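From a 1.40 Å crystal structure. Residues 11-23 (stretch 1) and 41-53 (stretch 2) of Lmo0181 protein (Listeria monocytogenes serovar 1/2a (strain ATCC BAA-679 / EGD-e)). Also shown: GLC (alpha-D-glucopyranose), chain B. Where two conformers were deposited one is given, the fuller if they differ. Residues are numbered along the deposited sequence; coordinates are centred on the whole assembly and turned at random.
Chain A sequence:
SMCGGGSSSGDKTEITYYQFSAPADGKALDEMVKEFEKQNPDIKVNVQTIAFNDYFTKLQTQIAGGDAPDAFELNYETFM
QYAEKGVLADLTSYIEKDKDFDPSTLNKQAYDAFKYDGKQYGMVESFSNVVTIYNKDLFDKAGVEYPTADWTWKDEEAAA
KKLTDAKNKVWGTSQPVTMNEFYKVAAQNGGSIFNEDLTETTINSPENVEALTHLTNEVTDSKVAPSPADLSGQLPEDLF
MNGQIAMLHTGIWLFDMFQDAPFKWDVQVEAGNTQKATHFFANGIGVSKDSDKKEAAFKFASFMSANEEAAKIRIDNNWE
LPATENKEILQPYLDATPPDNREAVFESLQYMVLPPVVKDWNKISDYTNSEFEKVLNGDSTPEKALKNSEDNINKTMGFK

Stretch 1 (11-23) DKTEITYYQFSAP
Stretch 2, residues 41-53: PDIKVNVQTIAFN

Eight backbone hydrogen bonds, 2.8 to 3.1 Å from Thr13 N to Asp42 O at one end to Ile50 N to Gln19 O at the other, join strands 13-19 and 43-49. Only the odd-numbered residues of the first strand make backbone hydrogen bonds across, each using both its N and O. Each straddles two neighbours on the partner, as parallel pairing requires: Ile15 N donates to Lys44 O (2.9 Å) and Ile15 O accepts from Asn46 N (2.8 Å), while Ile15 itself bridges Val45. The register is therefore constant, Thr13 opposite Ile43 through Gln19 opposite Thr49, CA-CA 4.6 to 5.1 Å, axes crossing at -27°. Phi/psi are mostly near -110/130, with Gln19 more extended at -153/168.

Side chains add two hydrogen bonds: Gln19 NE2 to Thr49 OG1 (3.0 Å; chi1 p and m), and Asn46 ND2 (chi1 m) to Glu14 OE1 (3.2 Å), a diagonal link. Gln19 also clamps the following turn, accepting from Ala22 N at OE1 (2.9 Å) and donating from NE2 to Ala22 O (3.0 Å).

Packing alternates. On the face of Ile15 (p) and Tyr17 (t), Ile15 CG1 lies 4.0 Å from Val45 CG2, and Tyr17 CB 3.9 Å from Val45 CG1. On the other, Tyr18 (t) reaches Ile50 (m), CZ to CG1 3.6 Å. Beyond the strands, Phe52 (t) turns its edge to the face of Phe20 (p), centroids 5.3 Å apart, planes at 62°; glucose O6 donates to Phe20 O (2.7 Å).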

ATOM      1  N   ASP A  11      22.980 -29.510   9.459  1.00 36.28           N
ATOM      2  CA  ASP A  11      24.027 -28.880   8.593  1.00 34.19           C
ATOM      3  C   ASP A  11      23.451 -27.641   7.892  1.00 29.12           C
ATOM      4  O   ASP A  11      23.293 -26.596   8.529  1.00 28.30           O
ATOM      5  CB  ASP A  11      24.609 -29.907   7.604  1.00 38.73           C
ATOM      6  CG  ASP A  11      25.318 -31.067   8.297  1.00 41.79           C
ATOM      7  OD1 ASP A  11      26.289 -30.826   9.047  1.00 43.76           O
ATOM      8  OD2 ASP A  11      24.908 -32.231   8.092  1.00 46.41           O
ATOM      9  N   LYS A  12      23.122 -27.769   6.608  1.00 37.05           N
ATOM     10  CA  LYS A  12      22.646 -26.653   5.786  1.00 32.20           C
ATOM     11  C   LYS A  12      21.127 -26.701   5.707  1.00 27.45           C
ATOM     12  O   LYS A  12      20.544 -27.781   5.651  1.00 27.56           O
ATOM     13  CB  LYS A  12      23.189 -26.786   4.369  1.00 34.27           C
ATOM     14  CG  LYS A  12      24.695 -26.996   4.273  1.00 36.48           C
ATOM     15  CD  LYS A  12      25.062 -27.714   2.976  1.00 38.85           C
ATOM     16  CE  LYS A  12      24.866 -26.830   1.743  1.00 38.65           C
ATOM     17  NZ  LYS A  12      25.880 -25.731   1.642  1.00 38.60           N
ATOM     18  N   THR A  13      20.502 -25.532   5.689  1.00 22.49           N
ATOM     19  CA  THR A  13      19.060 -25.438   5.673  1.00 20.57           C
ATOM     20  C   THR A  13      18.696 -24.573   4.487  1.00 18.07           C
ATOM     21  O   THR A  13      19.282 -23.506   4.327  1.00 16.60           O
ATOM     22  CB  THR A  13      18.543 -24.765   6.955  1.00 20.30           C
ATOM     23  OG1 THR A  13      18.919 -25.533   8.096  1.00 22.86           O
ATOM     24  CG2 THR A  13      17.032 -24.663   6.936  1.00 20.28           C
ATOM     25  N   GLU A  14      17.740 -25.004   3.673  1.00 17.04           N
ATOM     26  CA  GLU A  14      17.230 -24.192   2.586  1.00 15.73           C
ATOM     27  C   GLU A  14      15.781 -23.834   2.903  1.00 13.91           C
ATOM     28  O   GLU A  14      14.948 -24.721   3.111  1.00 14.78           O
ATOM     29  CB  GLU A  14      17.302 -24.950   1.273  1.00 17.82           C
ATOM     30  CG  GLU A  14      18.696 -25.476   0.996  1.00 20.10           C
ATOM     31  CD  GLU A  14      19.047 -25.439  -0.481  1.00 21.90           C
ATOM     32  OE1 GLU A  14      18.276 -24.834  -1.272  1.00 22.81           O
ATOM     33  OE2 GLU A  14      20.102 -26.030  -0.823  1.00 24.83           O
ATOM     34  N   ILE A  15      15.500 -22.539   2.947  1.00 11.58           N
ATOM     35  CA  ILE A  15      14.131 -22.097   3.184  1.00 10.64           C
ATOM     36  C   ILE A  15      13.564 -21.489   1.909  1.00  9.78           C
ATOM     37  O   ILE A  15      14.287 -20.976   1.053  1.00  9.32           O
ATOM     38  CB  ILE A  15      14.003 -21.079   4.350  1.00  9.97           C
ATOM     39  CG1 ILE A  15      14.734 -19.757   4.040  1.00  9.33           C
ATOM     40  CG2 ILE A  15      14.436 -21.728   5.660  1.00 10.84           C
ATOM     41  CD1 ILE A  15      14.455 -18.635   5.030  1.00  8.89           C
ATOM     42  N   THR A  16      12.250 -21.515   1.791  1.00  9.38           N
ATOM     43  CA  THR A  16      11.533 -20.776   0.757  1.00  9.01           C
ATOM     44  C   THR A  16      10.950 -19.491   1.319  1.00  7.92           C
ATOM     45  O   THR A  16      10.438 -19.491   2.436  1.00  7.78           O
ATOM     46  CB  THR A  16      10.427 -21.648   0.148  1.00  9.89           C
ATOM     47  OG1 THR A  16       9.592 -22.157   1.198  1.00 10.43           O
ATOM     48  CG2 THR A  16      11.035 -22.843  -0.578  1.00 11.10           C
ATOM     49  N   TYR A  17      11.015 -18.432   0.528  1.00  7.37           N
ATOM     50  CA  TYR A  17      10.438 -17.111   0.840  1.00  6.78           C
ATOM     51  C   TYR A  17       9.593 -16.690  -0.333  1.00  7.11           C
ATOM     52  O   TYR A  17      10.106 -16.620  -1.436  1.00  7.60           O
ATOM     53  CB  TYR A  17      11.539 -16.083   1.144  1.00  6.36           C
ATOM     54  CG  TYR A  17      11.003 -14.667   1.345  1.00  5.90           C
ATOM     55  CD1 TYR A  17       9.955 -14.430   2.233  1.00  5.78           C
ATOM     56  CD2 TYR A  17      11.541 -13.593   0.640  1.00  5.87           C
ATOM     57  CE1 TYR A  17       9.460 -13.163   2.424  1.00  5.62           C
ATOM     58  CE2 TYR A  17      11.067 -12.315   0.853  1.00  5.70           C
ATOM     59  CZ  TYR A  17      10.024 -12.118   1.722  1.00  5.52           C
ATOM     60  OH  TYR A  17       9.470 -10.858   1.914  1.00  5.68           O
ATOM     61  N   TYR A  18       8.302 -16.492  -0.090  1.00  7.31           N
ATOM     62  CA  TYR A  18       7.317 -16.106  -1.112  1.00  7.95           C
ATOM     63  C   TYR A  18       7.028 -14.636  -0.872  1.00  7.04           C
ATOM     64  O   TYR A  18       6.816 -14.233   0.284  1.00  6.67           O
ATOM     65  CB  TYR A  18       6.113 -16.985  -0.890  1.00  9.46           C
ATOM     66  CG  TYR A  18       5.121 -17.320  -1.951  1.00 11.64           C
ATOM     67  CD1 TYR A  18       5.228 -18.437  -2.766  1.00 13.10           C
ATOM     68  CD2 TYR A  18       3.979 -16.541  -2.064  1.00 12.12           C
ATOM     69  CE1 TYR A  18       4.257 -18.740  -3.699  1.00 14.75           C
ATOM     70  CE2 TYR A  18       2.994 -16.801  -2.991  1.00 13.68           C
ATOM     71  CZ  TYR A  18       3.125 -17.908  -3.812  1.00 14.91           C
ATOM     72  OH  TYR A  18       2.070 -18.067  -4.694  1.00 17.91           O
ATOM     73  N   GLN A  19       7.084 -13.805  -1.910  1.00  6.77           N
ATOM     74  CA  GLN A  19       6.875 -12.353  -1.707  1.00  6.29           C
ATOM     75  C   GLN A  19       6.337 -11.661  -2.952  1.00  6.70           C
ATOM     76  O   GLN A  19       6.330 -12.235  -4.041  1.00  7.09           O
ATOM     77  CB  GLN A  19       8.182 -11.719  -1.224  1.00  6.07           C
ATOM     78  CG  GLN A  19       9.270 -11.607  -2.293  1.00  6.40           C
ATOM     79  CD  GLN A  19       9.201 -10.287  -3.044  1.00  6.92           C
ATOM     80  OE1 GLN A  19       9.174  -9.219  -2.434  1.00  6.83           O
ATOM     81  NE2 GLN A  19       9.213 -10.366  -4.365  1.00  7.71           N
ATOM     82  N   PHE A  20       5.903 -10.427  -2.754  1.00  6.56           N
ATOM     83  CA  PHE A  20       5.375  -9.562  -3.797  1.00  7.15           C
ATOM     84  C   PHE A  20       5.998  -8.195  -3.895  1.00  7.59           C
ATOM     85  O   PHE A  20       5.948  -7.622  -4.958  1.00  8.40           O
ATOM     86  CB  PHE A  20       3.851  -9.355  -3.665  1.00  7.19           C
ATOM     87  CG  PHE A  20       3.461  -8.696  -2.374  1.00  6.81           C
ATOM     88  CD1 PHE A  20       3.476  -7.307  -2.227  1.00  7.11           C
ATOM     89  CD2 PHE A  20       3.129  -9.469  -1.289  1.00  6.41           C
ATOM     90  CE1 PHE A  20       3.191  -6.754  -0.980  1.00  7.05           C
ATOM     91  CE2 PHE A  20       2.806  -8.923  -0.078  1.00  6.37           C
ATOM     92  CZ  PHE A  20       2.846  -7.554   0.091  1.00  6.68           C
ATOM     93  N   SER A  21       6.552  -7.637  -2.813  1.00  7.39           N
ATOM     94  CA  SER A  21       6.803  -6.196  -2.854  1.00  8.24           C
ATOM     95  C   SER A  21       8.060  -5.764  -3.600  1.00  9.49           C
ATOM     96  O   SER A  21       8.135  -4.617  -3.998  1.00 10.43           O
ATOM     97  CB  SER A  21       6.804  -5.627  -1.436  1.00  7.90           C
ATOM     98  OG  SER A  21       7.938  -6.007  -0.674  1.00  7.22           O
ATOM     99  N   ALA A  22       9.015  -6.678  -3.761  1.00 10.08           N
ATOM    100  CA  ALA A  22      10.165  -6.436  -4.628  1.00 12.31           C
ATOM    101  C   ALA A  22       9.807  -6.915  -6.047  1.00 14.87           C
ATOM    102  O   ALA A  22       9.218  -8.011  -6.243  1.00 15.25           O
ATOM    103  CB  ALA A  22      11.367  -7.263  -4.205  1.00 11.65           C
ATOM    104  N   PRO A  23      10.274  -6.170  -7.053  1.00 18.72           N
ATOM    105  CA  PRO A  23      10.260  -6.795  -8.396  1.00 20.67           C
ATOM    106  C   PRO A  23      11.037  -8.122  -8.449  1.00 21.32           C
ATOM    107  O   PRO A  23      10.797  -8.897  -9.386  1.00 25.62           O
ATOM    108  CB  PRO A  23      10.844  -5.720  -9.333  1.00 22.30           C
ATOM    109  CG  PRO A  23      11.453  -4.682  -8.449  1.00 21.86           C
ATOM    110  CD  PRO A  23      11.037  -4.903  -7.028  1.00 20.15           C
ATOM    111  N   PRO A  41      25.855 -18.464   7.090  1.00 12.53           N
ATOM    112  CA  PRO A  41      26.359 -19.385   6.039  1.00 13.21           C
ATOM    113  C   PRO A  41      25.645 -20.743   5.953  1.00 13.95           C
ATOM    114  O   PRO A  41      25.818 -21.471   4.974  1.00 14.93           O
ATOM    115  CB  PRO A  41      27.856 -19.570   6.382  1.00 14.11           C
ATOM    116  CG  PRO A  41      27.992 -19.068   7.765  1.00 14.24           C
ATOM    117  CD  PRO A  41      26.901 -18.070   8.048  1.00 13.27           C
ATOM    118  N   ASP A  42      24.855 -21.085   6.966  1.00 14.07           N
ATOM    119  CA  ASP A  42      24.172 -22.363   6.979  1.00 14.93           C
ATOM    120  C   ASP A  42      22.772 -22.273   6.375  1.00 13.61           C
ATOM    121  O   ASP A  42      22.080 -23.292   6.332  1.00 14.12           O
ATOM    122  CB  ASP A  42      24.051 -22.902   8.412  1.00 16.67           C
ATOM    123  CG  ASP A  42      25.327 -23.451   8.973  1.00 18.69           C
ATOM    124  OD1 ASP A  42      26.294 -23.746   8.243  1.00 19.78           O
ATOM    125  OD2 ASP A  42      25.317 -23.639  10.213  1.00 21.24           O
ATOM    126  N   ILE A  43      22.331 -21.095   5.929  1.00 11.91           N
ATOM    127  CA  ILE A  43      20.946 -20.904   5.481  1.00 11.07           C
ATOM    128  C   ILE A  43      20.945 -20.353   4.071  1.00 10.54           C
ATOM    129  O   ILE A  43      21.607 -19.352   3.799  1.00 10.40           O
ATOM    130  CB  ILE A  43      20.146 -19.975   6.427  1.00 10.27           C
ATOM    131  CG1 ILE A  43      20.177 -20.463   7.881  1.00 10.95           C
ATOM    132  CG2 ILE A  43      18.707 -19.877   5.936  1.00  9.76           C
ATOM    133  CD1 ILE A  43      19.600 -19.479   8.877  1.00 10.69           C
ATOM    134  N   LYS A  44      20.248 -21.046   3.176  0.50 10.74           N
ATOM    135  CA  LYS A  44      20.037 -20.641   1.796  0.50 10.60           C
ATOM    136  C   LYS A  44      18.590 -20.203   1.703  0.50  9.82           C
ATOM    137  O   LYS A  44      17.729 -20.883   2.271  0.50  9.95           O
ATOM    138  CB  LYS A  44      20.233 -21.833   0.862  0.50 11.87           C
ATOM    139  CG  LYS A  44      20.117 -21.460  -0.609  0.50 12.34           C
ATOM    140  CD  LYS A  44      20.874 -22.438  -1.491  0.50 13.87           C
ATOM    141  CE  LYS A  44      20.822 -22.076  -2.969  0.50 14.57           C
ATOM    142  NZ  LYS A  44      19.614 -21.306  -3.313  0.50 13.92           N
ATOM    143  N   VAL A  45      18.314 -19.121   0.981  1.00 11.50           N
ATOM    144  CA  VAL A  45      16.938 -18.618   0.820  1.00 10.42           C
ATOM    145  C   VAL A  45      16.559 -18.681  -0.659  1.00 10.78           C
ATOM    146  O   VAL A  45      17.205 -18.059  -1.492  1.00 11.57           O
ATOM    147  CB  VAL A  45      16.814 -17.155   1.280  1.00 10.09           C
ATOM    148  CG1 VAL A  45      15.381 -16.654   1.207  1.00  9.22           C
ATOM    149  CG2 VAL A  45      17.290 -16.995   2.710  1.00 10.26           C
ATOM    150  N   ASN A  46      15.493 -19.420  -0.959  0.60 10.45           N
ATOM    151  CA  ASN A  46      14.990 -19.593  -2.317  0.60 11.01           C
ATOM    152  C   ASN A  46      13.720 -18.760  -2.442  0.60 10.22           C
ATOM    153  O   ASN A  46      12.685 -19.115  -1.869  0.60  9.74           O
ATOM    154  CB  ASN A  46      14.685 -21.065  -2.559  0.60 11.66           C
ATOM    155  CG  ASN A  46      15.891 -21.949  -2.360  0.60 12.66           C
ATOM    156  OD1 ASN A  46      16.896 -21.791  -3.042  0.60 13.88           O
ATOM    157  ND2 ASN A  46      15.780 -22.894  -1.450  0.60 12.61           N
ATOM    158  N   VAL A  47      13.826 -17.673  -3.198  1.00 10.42           N
ATOM    159  CA  VAL A  47      12.767 -16.653  -3.338  1.00  9.94           C
ATOM    160  C   VAL A  47      11.850 -16.974  -4.509  1.00 10.44           C
ATOM    161  O   VAL A  47      12.331 -17.291  -5.600  1.00 11.55           O
ATOM    162  CB  VAL A  47      13.382 -15.254  -3.538  1.00 10.30           C
ATOM    163  CG1 VAL A  47      12.321 -14.174  -3.721  1.00 10.09           C
ATOM    164  CG2 VAL A  47      14.284 -14.917  -2.342  1.00 10.16           C
ATOM    165  N   GLN A  48      10.540 -16.909  -4.269  0.50  9.90           N
ATOM    166  CA  GLN A  48       9.544 -16.949  -5.340  0.50 10.69           C
ATOM    167  C   GLN A  48       8.751 -15.652  -5.280  0.50 10.01           C
ATOM    168  O   GLN A  48       8.230 -15.274  -4.231  0.50  8.97           O
ATOM    169  CB  GLN A  48       8.616 -18.162  -5.216  0.50 11.16           C
ATOM    170  CG  GLN A  48       7.707 -18.370  -6.424  0.50 12.57           C
ATOM    171  CD  GLN A  48       6.810 -19.597  -6.346  0.50 13.43           C
ATOM    172  OE1 GLN A  48       6.717 -20.270  -5.315  0.50 13.63           O
ATOM    173  NE2 GLN A  48       6.142 -19.887  -7.448  0.50 14.87           N
ATOM    174  N   THR A  49       8.687 -14.976  -6.418  1.00 10.71           N
ATOM    175  CA  THR A  49       7.973 -13.715  -6.545  1.00 10.61           C
ATOM    176  C   THR A  49       6.717 -13.900  -7.364  1.00 11.30           C
ATOM    177  O   THR A  49       6.737 -14.523  -8.438  1.00 12.69           O
ATOM    178  CB  THR A  49       8.895 -12.720  -7.224  1.00 11.45           C
ATOM    179  OG1 THR A  49       9.999 -12.518  -6.343  1.00 10.97           O
ATOM    180  CG2 THR A  49       8.195 -11.400  -7.536  1.00 11.67           C
ATOM    181  N   ILE A  50       5.632 -13.316  -6.863  1.00 10.69           N
ATOM    182  CA  ILE A  50       4.342 -13.280  -7.555  1.00 11.44           C
ATOM    183  C   ILE A  50       3.879 -11.845  -7.606  1.00 11.24           C
ATOM    184  O   ILE A  50       3.992 -11.139  -6.587  1.00 10.34           O
ATOM    185  CB  ILE A  50       3.260 -14.136  -6.853  1.00 11.46           C
ATOM    186  CG1 ILE A  50       3.824 -15.518  -6.479  1.00 12.07           C
ATOM    187  CG2 ILE A  50       1.983 -14.204  -7.681  1.00 12.48           C
ATOM    188  CD1 ILE A  50       4.212 -16.337  -7.639  1.00 13.73           C
ATOM    189  N   ALA A  51       3.329 -11.437  -8.734  1.00 12.22           N
ATOM    190  CA  ALA A  51       2.740 -10.107  -8.892  1.00 12.32           C
ATOM    191  C   ALA A  51       1.683  -9.871  -7.822  1.00 11.32           C
ATOM    192  O   ALA A  51       0.956 -10.781  -7.472  1.00 10.89           O
ATOM    193  CB  ALA A  51       2.103  -9.976 -10.275  1.00 13.91           C
ATOM    194  N   PHE A  52       1.609  -8.639  -7.329  1.00 11.12           N
ATOM    195  CA  PHE A  52       0.691  -8.272  -6.241  1.00 10.52           C
ATOM    196  C   PHE A  52      -0.748  -8.650  -6.547  1.00 11.55           C
ATOM    197  O   PHE A  52      -1.457  -9.084  -5.653  1.00 11.08           O
ATOM    198  CB  PHE A  52       0.791  -6.754  -5.943  1.00 10.48           C
ATOM    199  CG  PHE A  52      -0.066  -6.294  -4.805  1.00  9.92           C
ATOM    200  CD1 PHE A  52       0.291  -6.548  -3.490  1.00  9.20           C
ATOM    201  CD2 PHE A  52      -1.229  -5.577  -5.049  1.00 10.42           C
ATOM    202  CE1 PHE A  52      -0.505  -6.082  -2.466  1.00  9.24           C
ATOM    203  CE2 PHE A  52      -2.030  -5.111  -4.018  1.00 10.37           C
ATOM    204  CZ  PHE A  52      -1.661  -5.378  -2.722  1.00  9.88           C
ATOM    205  N   ASN A  53      -1.169  -8.474  -7.794  1.00 13.42           N
ATOM    206  CA  ASN A  53      -2.573  -8.717  -8.140  1.00 15.05           C
ATOM    207  C   ASN A  53      -3.014 -10.170  -7.975  1.00 15.15           C
ATOM    208  O   ASN A  53      -4.177 -10.414  -7.697  1.00 15.99           O
ATOM    209  CB  ASN A  53      -2.883  -8.200  -9.547  1.00 17.20           C
ATOM    210  CG  ASN A  53      -2.347  -9.105 -10.636  1.00 18.80           C
ATOM    211  OD1 ASN A  53      -1.221  -9.627 -10.539  1.00 19.24           O
ATOM    212  ND2 ASN A  53      -3.154  -9.323 -11.666  1.00 21.38           N
TER
HETATM  213  C1  GLC B   3       1.529  -2.830  -6.142  0.70  3.17           C
HETATM  214  C2  GLC B   3       1.171  -2.810  -4.668  0.70  3.08           C
HETATM  215  C3  GLC B   3       2.389  -2.574  -3.789  0.70  3.06           C
HETATM  216  C4  GLC B   3       3.423  -3.633  -4.114  0.70  3.27           C
HETATM  217  C5  GLC B   3       3.784  -3.501  -5.600  0.70  3.47           C
HETATM  218  C6  GLC B   3       4.877  -4.473  -6.026  0.70  3.78           C
HETATM  219  O2  GLC B   3       0.191  -1.797  -4.448  0.70  2.99           O
HETATM  220  O3  GLC B   3       2.048  -2.795  -2.423  0.70  2.78           O
HETATM  221  O4  GLC B   3       4.566  -3.515  -3.261  0.70  3.55           O
HETATM  222  O5  GLC B   3       2.601  -3.735  -6.367  0.70  3.33           O
HETATM  223  O6  GLC B   3       4.319  -5.786  -6.012  0.70  4.39           O
HETATM  224  O   HOH W   1       5.902  -8.765  -7.329  1.00 24.81           O